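Local coordinates for beta-N-acetylglucosaminidase Nag2 (Vibrio harveyi, PDB 6EZS), which probably hydrolyses terminal non-reducing N-acetyl-D-hexosamine residues from N-acetyl-beta-D-hexosaminides, and binds N-acetyl-D-glucosamine in a pocket of its catalytic barrel, at residues Y530-Q535 and A580-I585; A273-S278 and Q339-F344; E160-A165 and S195-F200. All coordinates share one frame; numbering follows the deposited sequence.

Contact 1 (Y530-Q535 and A580-I585); sequences YLDMTQ and ALWCEI. With NAG (2-acetamido-2-deoxy-beta-D-glucopyranose), chain C.
Tyr530, Asp532 and Trp582 meet in the wall of the N-acetyl-D-glucosamine pocket, and the bound sugar touches all three. Trp582 turns the edge of its indole to the face of Tyr530 in an edge-to-face stack, with NE1 above the centre of the phenol ring and 3.5 Å from CZ; the planes stand 60° apart. Next to NE1 on the same rim, CD1 of Trp582 lies 3.3 Å from Asp532 OD1, so a carboxylate oxygen faces a polarised C-H at the indole edge. One broad face of Trp582 carries the sugar, as suits a large flat side chain, with NAG C3 above it toward the rim. This pocket lies at the C-terminal ends of the strands of a TIM barrel. Strand 574-581 runs out here, and the 530-535 loop is tied to it by the hydrogen bond from Leu531 N to Ala580 O, 2.9 Å. Next along the chains, Leu531 CB packs on Leu581 CD1, apolar against apolar. A type I turn from Tyr530 to Met533 then brings Asp532 round to the sugar, where its OD2 accepts a bond of 2.6 Å from NAG O6. Glu584 reaches the same sugar from the other segment: its chain bends at chi2 (84°), and OE2 accepts a hydrogen bond from NAG O4, 2.6 Å. A water donates to both Asp532 OD2 and Glu584 OE1, bridging two carboxylates whose oxygens OD2 and OE1 are 4.7 Å apart. Tyr530 OH shares a hydrogen bond with NAG O1, 3.0 Å, and Trp546 and Arg274 complete the grip on the sugar.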
# COMPACT_ATOMS: atom_id res chain seq x y z
N TYR A 530 -1.66 8.35 -2.71
CA TYR A 530 -1.64 7.66 -1.42
C TYR A 530 -3.06 7.42 -0.91
O TYR A 530 -3.71 8.31 -0.38
CB TYR A 530 -0.85 8.45 -0.38
CG TYR A 530 0.67 8.30 -0.44
CD1 TYR A 530 1.33 7.91 -1.59
CD2 TYR A 530 1.44 8.60 0.68
CE1 TYR A 530 2.70 7.80 -1.62
CE2 TYR A 530 2.80 8.52 0.64
CZ TYR A 530 3.43 8.12 -0.51
OH TYR A 530 4.80 8.02 -0.53
N LEU A 531 -3.50 6.18 -1.06
CA LEU A 531 -4.83 5.75 -0.67
C LEU A 531 -5.04 5.63 0.84
O LEU A 531 -6.18 5.45 1.27
CB LEU A 531 -5.16 4.43 -1.35
CG LEU A 531 -5.14 4.52 -2.88
CD1 LEU A 531 -5.55 3.21 -3.53
CD2 LEU A 531 -6.06 5.62 -3.40
N ASP A 532 -3.96 5.75 1.63
CA ASP A 532 -4.09 5.85 3.09
C ASP A 532 -4.63 7.20 3.55
O ASP A 532 -5.07 7.33 4.70
CB ASP A 532 -2.79 5.48 3.86
CG ASP A 532 -1.57 6.32 3.46
OD1 ASP A 532 -1.36 6.55 2.25
OD2 ASP A 532 -0.80 6.71 4.36
N MET A 533 -4.62 8.17 2.65
CA MET A 533 -5.16 9.47 2.96
C MET A 533 -6.69 9.46 3.04
O MET A 533 -7.35 8.78 2.26
CB MET A 533 -4.73 10.49 1.91
CG MET A 533 -3.24 10.69 1.82
SD MET A 533 -2.58 11.40 3.34
CE MET A 533 -1.23 10.23 3.53
N THR A 534 -7.22 10.25 3.97
CA THR A 534 -8.66 10.40 4.16
C THR A 534 -9.36 10.79 2.86
O THR A 534 -8.77 11.43 1.99
CB THR A 534 -9.01 11.46 5.24
OG1 THR A 534 -8.42 12.74 4.94
CG2 THR A 534 -8.56 10.99 6.63
N GLN A 535 -10.61 10.37 2.75
CA GLN A 535 -11.43 10.60 1.56
C GLN A 535 -12.38 11.78 1.67
O GLN A 535 -13.02 12.14 0.69
CB GLN A 535 -12.23 9.35 1.24
CG GLN A 535 -11.35 8.23 0.76
CD GLN A 535 -12.11 6.96 0.54
OE1 GLN A 535 -12.66 6.75 -0.54
NE2 GLN A 535 -12.15 6.10 1.55
N ALA A 580 -0.53 3.68 -3.92
CA ALA A 580 -0.04 2.91 -2.77
C ALA A 580 -0.96 2.98 -1.58
O ALA A 580 -1.56 4.02 -1.32
CB ALA A 580 1.37 3.35 -2.37
N LEU A 581 -1.03 1.86 -0.85
CA LEU A 581 -1.79 1.77 0.39
C LEU A 581 -0.83 1.48 1.53
O LEU A 581 -0.28 0.40 1.62
CB LEU A 581 -2.87 0.69 0.32
CG LEU A 581 -3.88 0.73 1.47
CD1 LEU A 581 -4.76 1.98 1.43
CD2 LEU A 581 -4.75 -0.51 1.44
N TRP A 582 -0.63 2.46 2.39
CA TRP A 582 0.17 2.30 3.59
C TRP A 582 -0.79 1.91 4.71
O TRP A 582 -1.91 2.42 4.78
CB TRP A 582 0.92 3.59 3.89
CG TRP A 582 1.78 3.99 2.75
CD1 TRP A 582 1.52 4.94 1.80
CD2 TRP A 582 3.04 3.40 2.39
NE1 TRP A 582 2.55 5.01 0.90
CE2 TRP A 582 3.50 4.08 1.24
CE3 TRP A 582 3.83 2.38 2.94
CZ2 TRP A 582 4.70 3.76 0.62
CZ3 TRP A 582 5.04 2.09 2.34
CH2 TRP A 582 5.46 2.77 1.20
N CYS A 583 -0.38 0.97 5.55
CA CYS A 583 -1.34 0.24 6.38
C CYS A 583 -1.18 0.43 7.87
O CYS A 583 -1.60 -0.44 8.63
CB CYS A 583 -1.32 -1.24 6.01
SG CYS A 583 -2.19 -1.49 4.45
N GLU A 584 -0.65 1.59 8.27
CA GLU A 584 -0.52 1.96 9.70
C GLU A 584 -1.82 1.82 10.48
O GLU A 584 -1.81 1.41 11.63
CB GLU A 584 -0.05 3.41 9.88
CG GLU A 584 1.43 3.66 9.67
CD GLU A 584 1.79 3.87 8.22
OE1 GLU A 584 1.00 3.50 7.33
OE2 GLU A 584 2.89 4.40 7.99
N ILE A 585 -2.94 2.19 9.86
CA ILE A 585 -4.27 2.08 10.51
C ILE A 585 -5.28 1.23 9.72
O ILE A 585 -6.48 1.32 9.93
CB ILE A 585 -4.84 3.48 10.83
CG1 ILE A 585 -4.84 4.39 9.59
CG2 ILE A 585 -4.00 4.10 11.93
CD1 ILE A 585 -5.53 5.72 9.79
C1 NAG C . 5.19 7.37 2.92
C2 NAG C . 6.27 6.47 3.55
C3 NAG C . 5.72 5.31 4.38
C4 NAG C . 4.57 5.72 5.27
C5 NAG C . 3.64 6.67 4.53
C6 NAG C . 2.52 7.22 5.42
C7 NAG C . 8.39 5.96 2.32
C8 NAG C . 8.90 5.22 1.13
N2 NAG C . 7.07 5.89 2.45
O1 NAG C . 5.73 8.54 2.31
O3 NAG C . 6.75 4.76 5.20
O4 NAG C . 3.90 4.52 5.65
O5 NAG C . 4.44 7.75 4.06
O6 NAG C . 1.52 7.78 4.57
O7 NAG C . 9.13 6.56 3.10
O HOH W 1 -0.81 5.55 6.96

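Contact 2 (A273-S278 and Q339-F344); sequences ARHFHS and QRYGGF. With NAG (2-acetamido-2-deoxy-beta-D-glucopyranose), chain C.
Phe276 and Tyr341 share the polar link of this contact: Phe276 N donates to Tyr341 OH over 2.9 Å, rather bent at 137°. The long tyrosine, with CG opposite its own backbone N (chi1 -178°), is what carries a hydroxyl that far from strand 341-342. Two aromatic contacts follow. His275 sets its edge toward the face of Tyr341 in an offset edge-to-face stack, planes at 73°, with CD2 3.7 Å from Tyr341 CZ, while its NE2 bonds to Thr335. Phe276 lies flat against the other backbone: Gly343 CA makes a CH-pi contact 3.7 Å from the ring centroid, and Phe344 N is above the rim of the same face, 3.5 Å from CE1. Glycine suits position 343, since its bare CA lets the ring come this close; a CB there would run into the Phe276 ring and into the carbonyl O of Gly342. Beside these, Arg274 points into the sugar pocket, where NH1 and NH2 donate to NAG O4 and O3, and Asp271 and Glu305 take salt bridges from NH1 and NE. The 273-278 loop joins strand 265-271 to helix 279-291, which Ser278 caps at its N terminus, and strand 341-342 pairs antiparallel with strand 323-324.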
# COMPACT_ATOMS: atom_id res chain seq x y z
N ALA A 273 3.65 -5.05 5.79
CA ALA A 273 4.52 -5.07 6.96
C ALA A 273 3.85 -4.44 8.16
O ALA A 273 3.93 -4.96 9.27
CB ALA A 273 5.82 -4.34 6.65
N ARG A 274 3.22 -3.29 7.97
CA ARG A 274 2.54 -2.60 9.09
C ARG A 274 1.43 -3.44 9.67
O ARG A 274 1.28 -3.52 10.88
CB ARG A 274 1.99 -1.25 8.64
CG ARG A 274 3.01 -0.12 8.63
CD ARG A 274 4.38 -0.53 8.09
NE ARG A 274 5.33 0.58 8.15
CZ ARG A 274 5.37 1.61 7.31
NH1 ARG A 274 4.52 1.68 6.27
NH2 ARG A 274 6.28 2.57 7.51
N HIS A 275 0.65 -4.06 8.80
CA HIS A 275 -0.32 -5.06 9.17
C HIS A 275 -0.30 -6.17 8.12
O HIS A 275 -0.14 -5.92 6.93
CB HIS A 275 -1.71 -4.42 9.30
CG HIS A 275 -1.89 -3.66 10.57
ND1 HIS A 275 -1.83 -2.29 10.63
CD2 HIS A 275 -2.07 -4.08 11.84
CE1 HIS A 275 -1.98 -1.90 11.89
NE2 HIS A 275 -2.14 -2.97 12.64
N PHE A 276 -0.46 -7.40 8.59
CA PHE A 276 -0.41 -8.56 7.75
C PHE A 276 -1.80 -8.79 7.16
O PHE A 276 -2.78 -8.77 7.88
CB PHE A 276 0.04 -9.77 8.56
CG PHE A 276 0.06 -11.04 7.77
CD1 PHE A 276 1.03 -11.26 6.82
CD2 PHE A 276 -0.91 -12.01 7.97
CE1 PHE A 276 1.05 -12.44 6.08
CE2 PHE A 276 -0.90 -13.19 7.25
CZ PHE A 276 0.08 -13.40 6.30
N HIS A 277 -1.86 -9.01 5.85
CA HIS A 277 -3.09 -9.32 5.16
C HIS A 277 -2.92 -10.72 4.64
O HIS A 277 -1.90 -11.02 4.02
CB HIS A 277 -3.30 -8.33 4.01
CG HIS A 277 -2.97 -6.92 4.38
ND1 HIS A 277 -3.70 -6.21 5.32
CD2 HIS A 277 -1.96 -6.11 4.00
CE1 HIS A 277 -3.16 -5.02 5.48
NE2 HIS A 277 -2.11 -4.93 4.68
N SER A 278 -3.90 -11.58 4.88
CA SER A 278 -3.80 -13.00 4.52
C SER A 278 -3.65 -13.24 3.02
O SER A 278 -4.04 -12.38 2.21
CB SER A 278 -5.01 -13.78 5.05
OG SER A 278 -6.19 -13.45 4.35
N GLN A 339 -2.50 -8.59 22.34
CA GLN A 339 -2.21 -9.92 21.79
C GLN A 339 -0.81 -10.02 21.17
O GLN A 339 -0.01 -9.09 21.21
CB GLN A 339 -3.27 -10.29 20.74
CG GLN A 339 -4.70 -9.93 21.11
CD GLN A 339 -5.60 -9.80 19.88
OE1 GLN A 339 -5.65 -10.72 19.05
NE2 GLN A 339 -6.30 -8.67 19.76
N ARG A 340 -0.51 -11.20 20.65
CA ARG A 340 0.63 -11.44 19.79
C ARG A 340 0.18 -11.27 18.34
O ARG A 340 -0.55 -12.10 17.84
CB ARG A 340 1.13 -12.87 20.00
CG ARG A 340 2.18 -13.35 19.01
CD ARG A 340 2.31 -14.85 19.09
NE ARG A 340 3.63 -15.31 18.66
CZ ARG A 340 3.88 -16.13 17.63
NH1 ARG A 340 5.14 -16.45 17.37
NH2 ARG A 340 2.92 -16.65 16.86
N TYR A 341 0.61 -10.20 17.68
CA TYR A 341 0.13 -9.89 16.33
C TYR A 341 1.17 -10.21 15.26
O TYR A 341 2.36 -9.90 15.41
CB TYR A 341 -0.33 -8.41 16.19
CG TYR A 341 -0.86 -8.13 14.79
CD1 TYR A 341 -2.16 -8.47 14.45
CD2 TYR A 341 -0.04 -7.60 13.80
CE1 TYR A 341 -2.65 -8.26 13.17
CE2 TYR A 341 -0.50 -7.38 12.51
CZ TYR A 341 -1.80 -7.71 12.20
OH TYR A 341 -2.24 -7.47 10.91
N GLY A 342 0.68 -10.79 14.16
CA GLY A 342 1.54 -11.08 13.03
C GLY A 342 1.05 -12.05 11.97
O GLY A 342 -0.14 -12.30 11.81
N GLY A 343 2.03 -12.60 11.25
CA GLY A 343 1.81 -13.45 10.11
C GLY A 343 2.93 -13.29 9.10
O GLY A 343 3.66 -12.31 9.12
N PHE A 344 3.07 -14.28 8.23
CA PHE A 344 4.04 -14.20 7.15
C PHE A 344 3.59 -15.08 5.99
O PHE A 344 2.73 -15.94 6.16
CB PHE A 344 5.45 -14.55 7.66
CG PHE A 344 5.68 -16.01 7.95
CD1 PHE A 344 6.18 -16.85 6.96
CD2 PHE A 344 5.46 -16.54 9.23
CE1 PHE A 344 6.43 -18.20 7.22
CE2 PHE A 344 5.71 -17.89 9.50
CZ PHE A 344 6.19 -18.72 8.49
C1 NAG C . 5.19 7.37 2.92
C2 NAG C . 6.27 6.47 3.55
C3 NAG C . 5.72 5.31 4.38
C4 NAG C . 4.57 5.72 5.27
C5 NAG C . 3.64 6.67 4.53
C6 NAG C . 2.52 7.22 5.42
C7 NAG C . 8.39 5.96 2.32
C8 NAG C . 8.90 5.22 1.13
N2 NAG C . 7.07 5.89 2.45
O1 NAG C . 5.73 8.54 2.31
O3 NAG C . 6.75 4.76 5.20
O4 NAG C . 3.90 4.52 5.65
O5 NAG C . 4.44 7.75 4.06
O6 NAG C . 1.52 7.78 4.57
O7 NAG C . 9.13 6.56 3.10

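Contact 3 (E160-A165 and S195-F200); sequences EQAGVA and SGKIIF
Val164 and Ala165 lie beside Ile198 and Ile199 as a short parallel beta ladder, and the tight part of this contact runs from the glycine pair just before it, Gly163 and Gly196, through the ladder itself. Ile198 N donates to Gly163 O at 3.1 Å, Ala165 N to Ile198 O at 2.7 Å and Phe200 N to Ala165 O at 2.8 Å, stitching the strands by the staggered bonds of parallel pairing. On one face of the sheet the branched side chains suit a buried layer: Val164 CG2 rests against Ile198 CB, while CG1, set opposite the backbone N (chi1 176°), extends to Phe200 CE1 at 3.6 Å. It meets that ring at the edge, in its plane; the Phe200 side chain also touches Lys175 and Leu178 of helix 172-186. On the other face, small Ala165 offers little more than its CB to Ile199 CG1, 4.1 Å away, and Ile199 is only partly buried. At the glycine pair the backbones draw closer still. Gly163 and Gly196 have their CA atoms 3.9 Å apart, a spacing that two residues without side chains allow, and Gly163 has a positive phi of 86°. Lys197 N donates to Ala162 O at 2.9 Å, coming from above the carbonyl plane, 37° out of it. The contact then loosens toward solvent: Lys197 lays CB and CG along Ala162 O and sends the rest of its long chain outward, as befits a charged group at the solvent side, and Ser195 is exposed beyond. Strand 164-166, helix 172-186 and strand 198-202 form a beta-alpha-beta unit, with the helix bridging two adjacent parallel strands of the mixed sheet in the region matching family 20 domain 2.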
# COMPACT_ATOMS: atom_id res chain seq x y z
N GLU A 160 -25.85 -19.47 -21.81
CA GLU A 160 -24.68 -20.24 -21.37
C GLU A 160 -24.09 -21.24 -22.41
O GLU A 160 -22.98 -21.76 -22.20
CB GLU A 160 -25.02 -21.00 -20.07
CG GLU A 160 -25.04 -20.13 -18.81
CD GLU A 160 -25.33 -20.93 -17.53
OE1 GLU A 160 -26.38 -21.58 -17.45
OE2 GLU A 160 -24.50 -20.88 -16.59
N GLN A 161 -24.83 -21.52 -23.48
CA GLN A 161 -24.34 -22.38 -24.58
C GLN A 161 -23.78 -21.62 -25.80
O GLN A 161 -23.49 -22.22 -26.83
CB GLN A 161 -25.45 -23.35 -25.02
CG GLN A 161 -25.59 -24.59 -24.14
CD GLN A 161 -26.14 -24.27 -22.76
OE1 GLN A 161 -27.12 -23.54 -22.64
NE2 GLN A 161 -25.52 -24.81 -21.73
N ALA A 162 -23.57 -20.31 -25.65
CA ALA A 162 -23.05 -19.48 -26.74
C ALA A 162 -21.69 -19.97 -27.26
O ALA A 162 -21.43 -19.90 -28.46
CB ALA A 162 -22.95 -18.03 -26.31
N GLY A 163 -20.85 -20.43 -26.34
CA GLY A 163 -19.56 -21.03 -26.68
C GLY A 163 -18.47 -19.99 -26.81
O GLY A 163 -18.74 -18.85 -27.21
N VAL A 164 -17.23 -20.38 -26.49
CA VAL A 164 -16.06 -19.51 -26.62
C VAL A 164 -15.00 -20.16 -27.50
O VAL A 164 -14.49 -21.22 -27.16
CB VAL A 164 -15.44 -19.16 -25.25
CG1 VAL A 164 -14.16 -18.33 -25.39
CG2 VAL A 164 -16.45 -18.39 -24.41
N ALA A 165 -14.67 -19.50 -28.60
CA ALA A 165 -13.70 -20.01 -29.57
C ALA A 165 -12.40 -19.27 -29.40
O ALA A 165 -12.41 -18.05 -29.21
CB ALA A 165 -14.23 -19.85 -30.98
N SER A 195 -16.95 -23.68 -32.56
CA SER A 195 -18.01 -22.98 -33.27
C SER A 195 -18.73 -21.93 -32.41
O SER A 195 -19.89 -21.60 -32.65
CB SER A 195 -19.01 -24.03 -33.77
OG SER A 195 -19.47 -24.83 -32.71
N GLY A 196 -18.02 -21.37 -31.44
CA GLY A 196 -18.62 -20.45 -30.47
C GLY A 196 -18.90 -19.04 -30.96
O GLY A 196 -18.24 -18.54 -31.88
N LYS A 197 -19.88 -18.40 -30.34
CA LYS A 197 -20.26 -17.01 -30.65
C LYS A 197 -19.30 -15.97 -30.09
O LYS A 197 -19.30 -14.84 -30.59
CB LYS A 197 -21.65 -16.69 -30.11
CG LYS A 197 -22.75 -17.55 -30.70
CD LYS A 197 -24.12 -16.98 -30.41
CE LYS A 197 -25.15 -17.42 -31.44
NZ LYS A 197 -25.72 -18.75 -31.13
N ILE A 198 -18.54 -16.32 -29.06
CA ILE A 198 -17.50 -15.45 -28.50
C ILE A 198 -16.13 -15.90 -29.02
O ILE A 198 -15.68 -17.00 -28.71
CB ILE A 198 -17.51 -15.43 -26.95
CG1 ILE A 198 -18.90 -15.03 -26.43
CG2 ILE A 198 -16.46 -14.47 -26.40
CD1 ILE A 198 -19.17 -15.44 -25.01
N ILE A 199 -15.47 -15.04 -29.78
CA ILE A 199 -14.24 -15.40 -30.51
C ILE A 199 -13.02 -14.60 -30.05
O ILE A 199 -13.07 -13.38 -29.94
CB ILE A 199 -14.46 -15.19 -32.02
CG1 ILE A 199 -15.37 -16.29 -32.55
CG2 ILE A 199 -13.16 -15.19 -32.81
CD1 ILE A 199 -16.05 -15.91 -33.84
N PHE A 200 -11.91 -15.32 -29.83
CA PHE A 200 -10.59 -14.73 -29.58
C PHE A 200 -9.69 -14.92 -30.81
O PHE A 200 -9.36 -16.05 -31.17
CB PHE A 200 -9.92 -15.36 -28.35
CG PHE A 200 -10.53 -14.95 -27.03
CD1 PHE A 200 -11.57 -15.69 -26.47
CD2 PHE A 200 -10.04 -13.86 -26.33
CE1 PHE A 200 -12.12 -15.33 -25.24
CE2 PHE A 200 -10.59 -13.49 -25.11
CZ PHE A 200 -11.63 -14.22 -24.56

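In the fold
From the N terminus, contact 3 comes first, closing the loop through helix 172-186 within the family 20 domain 2 region. Contact 2 then closes the loop from the end of strand 265-271 to strand 341-342, and contact 1 the later one from the 530-535 loop to the end of strand 574-581. The three follow in series, none nested or crossing. Contacts 1 and 2, their centres about 17 Å apart, both touch the sugar, through segments that follow the neighbouring strands 265-271 and 574-581 and through the 530-535 loop; they meet where His275 ND1 probably bonds to Cys583 O, 2.7 Å away. Contact 3 is remote, its nearest atoms about 28 Å from either, and joins two strands of a separate sheet.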